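Local coordinates for uncharacterized protein (Novosphingobium aromaticivorans, PDB 2RFR) that is of unknown function but adopts the NTF2-like, cystatin-like fold of SnoaL-like proteins and assembles with further copies of itself, at residues H102-R107 and H116-N121. Residues are numbered along the deposited sequence; the frame is centred on the assembly and turned at random. Where two conformers were deposited one is given.
Sequences HSVVFR and HRVSAN
Water 1 sits in the plane of two flat groups at once, at the edge of the Arg-107 guanidinium and at the edge of the His-116 ring, whose planes are turned 71° apart. It accepts from Arg-107 NH1 and lies 2.7 Å from His-116 ND1, while Arg-107 NE forms a salt bridge with Asp-79. One face of the Phe-106 ring carries Val-104 CG1, displaced toward the rim, and the edge of the His-102 ring has Ser-119 O near its plane.

The frame is the antiparallel hairpin of strands 96-109 and 112-128, in the curved sheet of the NTF2-like fold. At Val-105 the pairing takes in an extra residue, a classic beta bulge in which His-116 and Arg-117 both face it: Val-105 O takes His-116 N at 2.7 Å, nearly along the C=O axis, and Arg-117 N only weakly at 3.4 Å, while Val-105 N keeps its bond to Arg-117 O. CG1 of Val-105, anti to its backbone N, runs alongside His-116 CD2. Val-104 and Val-118 share the opposite sheet face with His-102, meeting CG2 to CG2 at 4.2 Å; there the second subunit packs on all three, and its Asp-33 hydrogen-bonds His-102 NE2.

On the other face Ser-103 OG occupies the crowded position between backbone N and carbonyl carbon (chi1 62°), where Asn-121 ND2 donates to it over 2.9 Å, almost straight at 170°. An alanine here would remove the OG acceptor and would probably leave the buried Asn-121 amide less firmly oriented. Arg-137 and Asn-139 hold Asn-121 OD1, and Ser-103 OG lies in the amide plane.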
ATOM      1  N   HIS A 102       2.961  -6.884   5.324  1.00  7.30           N
ATOM      2  CA  HIS A 102       1.878  -7.820   5.597  1.00  7.93           C
ATOM      3  C   HIS A 102       1.337  -8.327   4.295  1.00  7.17           C
ATOM      4  O   HIS A 102       1.372  -7.635   3.262  1.00  7.85           O
ATOM      5  CB  HIS A 102       0.753  -7.133   6.349  1.00  8.75           C
ATOM      6  CG  HIS A 102       1.119  -6.595   7.683  1.00  9.04           C
ATOM      7  ND1 HIS A 102       1.496  -5.284   7.879  1.00 17.07           N
ATOM      8  CD2 HIS A 102       1.180  -7.182   8.883  1.00  8.42           C
ATOM      9  CE1 HIS A 102       1.720  -5.104   9.179  1.00 18.58           C
ATOM     10  NE2 HIS A 102       1.552  -6.252   9.811  1.00 10.23           N
ATOM     11  N   SER A 103       0.731  -9.504   4.304  1.00  8.50           N
ATOM     12  CA  SER A 103      -0.053  -9.987   3.163  1.00  8.83           C
ATOM     13  C   SER A 103      -1.341 -10.626   3.643  1.00  8.00           C
ATOM     14  O   SER A 103      -1.373 -11.271   4.685  1.00  9.36           O
ATOM     15  CB  SER A 103       0.785 -10.939   2.313  1.00 10.16           C
ATOM     16  OG  SER A 103       1.202 -12.110   3.010  1.00 11.38           O
ATOM     17  N   VAL A 104      -2.383 -10.404   2.890  1.00  7.20           N
ATOM     18  CA  VAL A 104      -3.664 -11.038   3.113  1.00  7.46           C
ATOM     19  C   VAL A 104      -4.061 -11.742   1.832  1.00  7.43           C
ATOM     20  O   VAL A 104      -4.030 -11.113   0.766  1.00  9.43           O
ATOM     21  CB  VAL A 104      -4.761 -10.017   3.549  1.00  7.86           C
ATOM     22  CG1 VAL A 104      -6.104 -10.722   3.743  1.00 10.12           C
ATOM     23  CG2 VAL A 104      -4.300  -9.273   4.795  1.00 10.65           C
ATOM     24  N   VAL A 105      -4.446 -12.991   1.951  1.00  6.77           N
ATOM     25  CA  VAL A 105      -5.074 -13.691   0.859  1.00  7.38           C
ATOM     26  C   VAL A 105      -6.561 -13.619   1.050  1.00  6.64           C
ATOM     27  O   VAL A 105      -7.093 -14.211   1.995  1.00  7.49           O
ATOM     28  CB  VAL A 105      -4.607 -15.166   0.719  1.00  7.98           C
ATOM     29  CG1 VAL A 105      -5.274 -15.805  -0.490  1.00 10.94           C
ATOM     30  CG2 VAL A 105      -3.098 -15.254   0.650  1.00 10.72           C
ATOM     31  N   PHE A 106      -7.241 -12.854   0.209  1.00  6.27           N
ATOM     32  CA  PHE A 106      -8.685 -12.824   0.176  1.00  7.01           C
ATOM     33  C   PHE A 106      -9.198 -13.959  -0.710  1.00  7.69           C
ATOM     34  O   PHE A 106      -8.617 -14.226  -1.753  1.00  9.08           O
ATOM     35  CB  PHE A 106      -9.215 -11.486  -0.332  1.00  7.86           C
ATOM     36  CG  PHE A 106      -8.926 -10.333   0.583  1.00  7.67           C
ATOM     37  CD1 PHE A 106      -9.788 -10.018   1.638  1.00  8.97           C
ATOM     38  CD2 PHE A 106      -7.783  -9.553   0.410  1.00  8.54           C
ATOM     39  CE1 PHE A 106      -9.460  -8.985   2.472  1.00  8.67           C
ATOM     40  CE2 PHE A 106      -7.481  -8.508   1.238  1.00  8.99           C
ATOM     41  CZ  PHE A 106      -8.338  -8.209   2.273  1.00  9.09           C
ATOM     42  N   ARG A 107     -10.256 -14.627  -0.302  1.00  7.14           N
ATOM     43  CA  ARG A 107     -10.828 -15.712  -1.039  1.00  6.72           C
ATOM     44  C   ARG A 107     -12.326 -15.542  -1.090  1.00  7.72           C
ATOM     45  O   ARG A 107     -12.965 -15.219  -0.075  1.00  8.70           O
ATOM     46  CB  ARG A 107     -10.494 -17.034  -0.349  1.00  8.37           C
ATOM     47  CG  ARG A 107     -10.999 -18.307  -1.047  1.00  8.02           C
ATOM     48  CD  ARG A 107     -10.735 -19.511  -0.154  1.00 10.14           C
ATOM     49  NE  ARG A 107     -11.243 -20.728  -0.765  1.00 10.11           N
ATOM     50  CZ  ARG A 107     -11.705 -21.776  -0.119  1.00 10.46           C
ATOM     51  NH1 ARG A 107     -11.687 -21.829   1.194  1.00 10.41           N
ATOM     52  NH2 ARG A 107     -12.186 -22.786  -0.788  1.00 12.15           N
ATOM     53  N   HIS A 116      -8.579 -15.463   3.933  1.00  7.52           N
ATOM     54  CA  HIS A 116      -8.149 -16.860   4.005  1.00  7.62           C
ATOM     55  C   HIS A 116      -6.878 -17.031   4.803  1.00  7.62           C
ATOM     56  O   HIS A 116      -6.729 -17.982   5.581  1.00  7.77           O
ATOM     57  CB  HIS A 116      -7.949 -17.291   2.533  1.00  8.46           C
ATOM     58  CG  HIS A 116      -7.294 -18.647   2.309  1.00  9.91           C
ATOM     59  ND1 HIS A 116      -7.928 -19.848   2.507  1.00 15.80           N
ATOM     60  CD2 HIS A 116      -6.070 -18.942   1.769  1.00 12.05           C
ATOM     61  CE1 HIS A 116      -7.106 -20.813   2.137  1.00 15.24           C
ATOM     62  NE2 HIS A 116      -5.962 -20.290   1.725  1.00 16.36           N
ATOM     63  N   ARG A 117      -5.906 -16.128   4.598  0.50  7.48           N
ATOM     64  CA  ARG A 117      -4.662 -16.108   5.376  0.50  6.85           C
ATOM     65  C   ARG A 117      -4.332 -14.632   5.615  0.50  7.09           C
ATOM     66  O   ARG A 117      -4.572 -13.784   4.754  0.50  7.37           O
ATOM     67  CB  ARG A 117      -3.511 -16.827   4.627  0.50  7.86           C
ATOM     68  CG  ARG A 117      -3.692 -18.344   4.516  0.50  9.12           C
ATOM     69  CD  ARG A 117      -2.605 -19.052   3.651  0.50 10.84           C
ATOM     70  NE  ARG A 117      -1.279 -19.075   4.326  0.50  7.95           N
ATOM     71  CZ  ARG A 117      -0.806 -20.041   5.133  0.50 11.82           C
ATOM     72  NH1 ARG A 117      -1.534 -21.132   5.404  0.50 11.38           N
ATOM     73  NH2 ARG A 117       0.459 -19.972   5.628  0.50  8.51           N
ATOM     74  N   VAL A 118      -3.738 -14.344   6.768  1.00  6.23           N
ATOM     75  CA  VAL A 118      -3.154 -13.041   7.121  1.00  6.65           C
ATOM     76  C   VAL A 118      -1.764 -13.348   7.639  1.00  6.27           C
ATOM     77  O   VAL A 118      -1.626 -14.175   8.534  1.00  6.22           O
ATOM     78  CB  VAL A 118      -3.974 -12.324   8.199  1.00  6.86           C
ATOM     79  CG1 VAL A 118      -3.303 -11.054   8.629  1.00  8.04           C
ATOM     80  CG2 VAL A 118      -5.413 -12.079   7.725  1.00  8.01           C
ATOM     81  N   SER A 119      -0.751 -12.724   7.029  1.00  6.02           N
ATOM     82  CA  SER A 119       0.640 -13.131   7.216  1.00  6.58           C
ATOM     83  C   SER A 119       1.586 -11.981   7.335  1.00  6.37           C
ATOM     84  O   SER A 119       1.353 -10.875   6.807  1.00  7.05           O
ATOM     85  CB  SER A 119       1.084 -13.979   6.039  1.00  7.33           C
ATOM     86  OG  SER A 119       0.227 -15.138   5.870  1.00  8.89           O
ATOM     87  N   ALA A 120       2.704 -12.258   7.998  1.00  6.45           N
ATOM     88  CA  ALA A 120       3.912 -11.433   7.932  1.00  6.92           C
ATOM     89  C   ALA A 120       4.804 -11.909   6.842  1.00  6.73           C
ATOM     90  O   ALA A 120       4.858 -13.113   6.542  1.00  7.52           O
ATOM     91  CB  ALA A 120       4.626 -11.579   9.258  1.00  7.98           C
ATOM     92  N   ASN A 121       5.583 -10.983   6.261  0.55  6.65           N
ATOM     93  CA  ASN A 121       6.589 -11.347   5.275  0.55  7.14           C
ATOM     94  C   ASN A 121       7.855 -10.562   5.526  0.55  7.76           C
ATOM     95  O   ASN A 121       7.820  -9.366   5.771  0.55  8.00           O
ATOM     96  CB  ASN A 121       6.171 -10.973   3.840  0.55  6.46           C
ATOM     97  CG  ASN A 121       4.901 -11.598   3.394  0.55  9.49           C
ATOM     98  OD1 ASN A 121       4.916 -12.611   2.734  0.55 11.62           O
ATOM     99  ND2 ASN A 121       3.763 -11.067   3.848  0.55  9.49           N
TER
HETATM  100  O   HOH W   1     -10.548 -20.146   3.181  1.00 17.00           O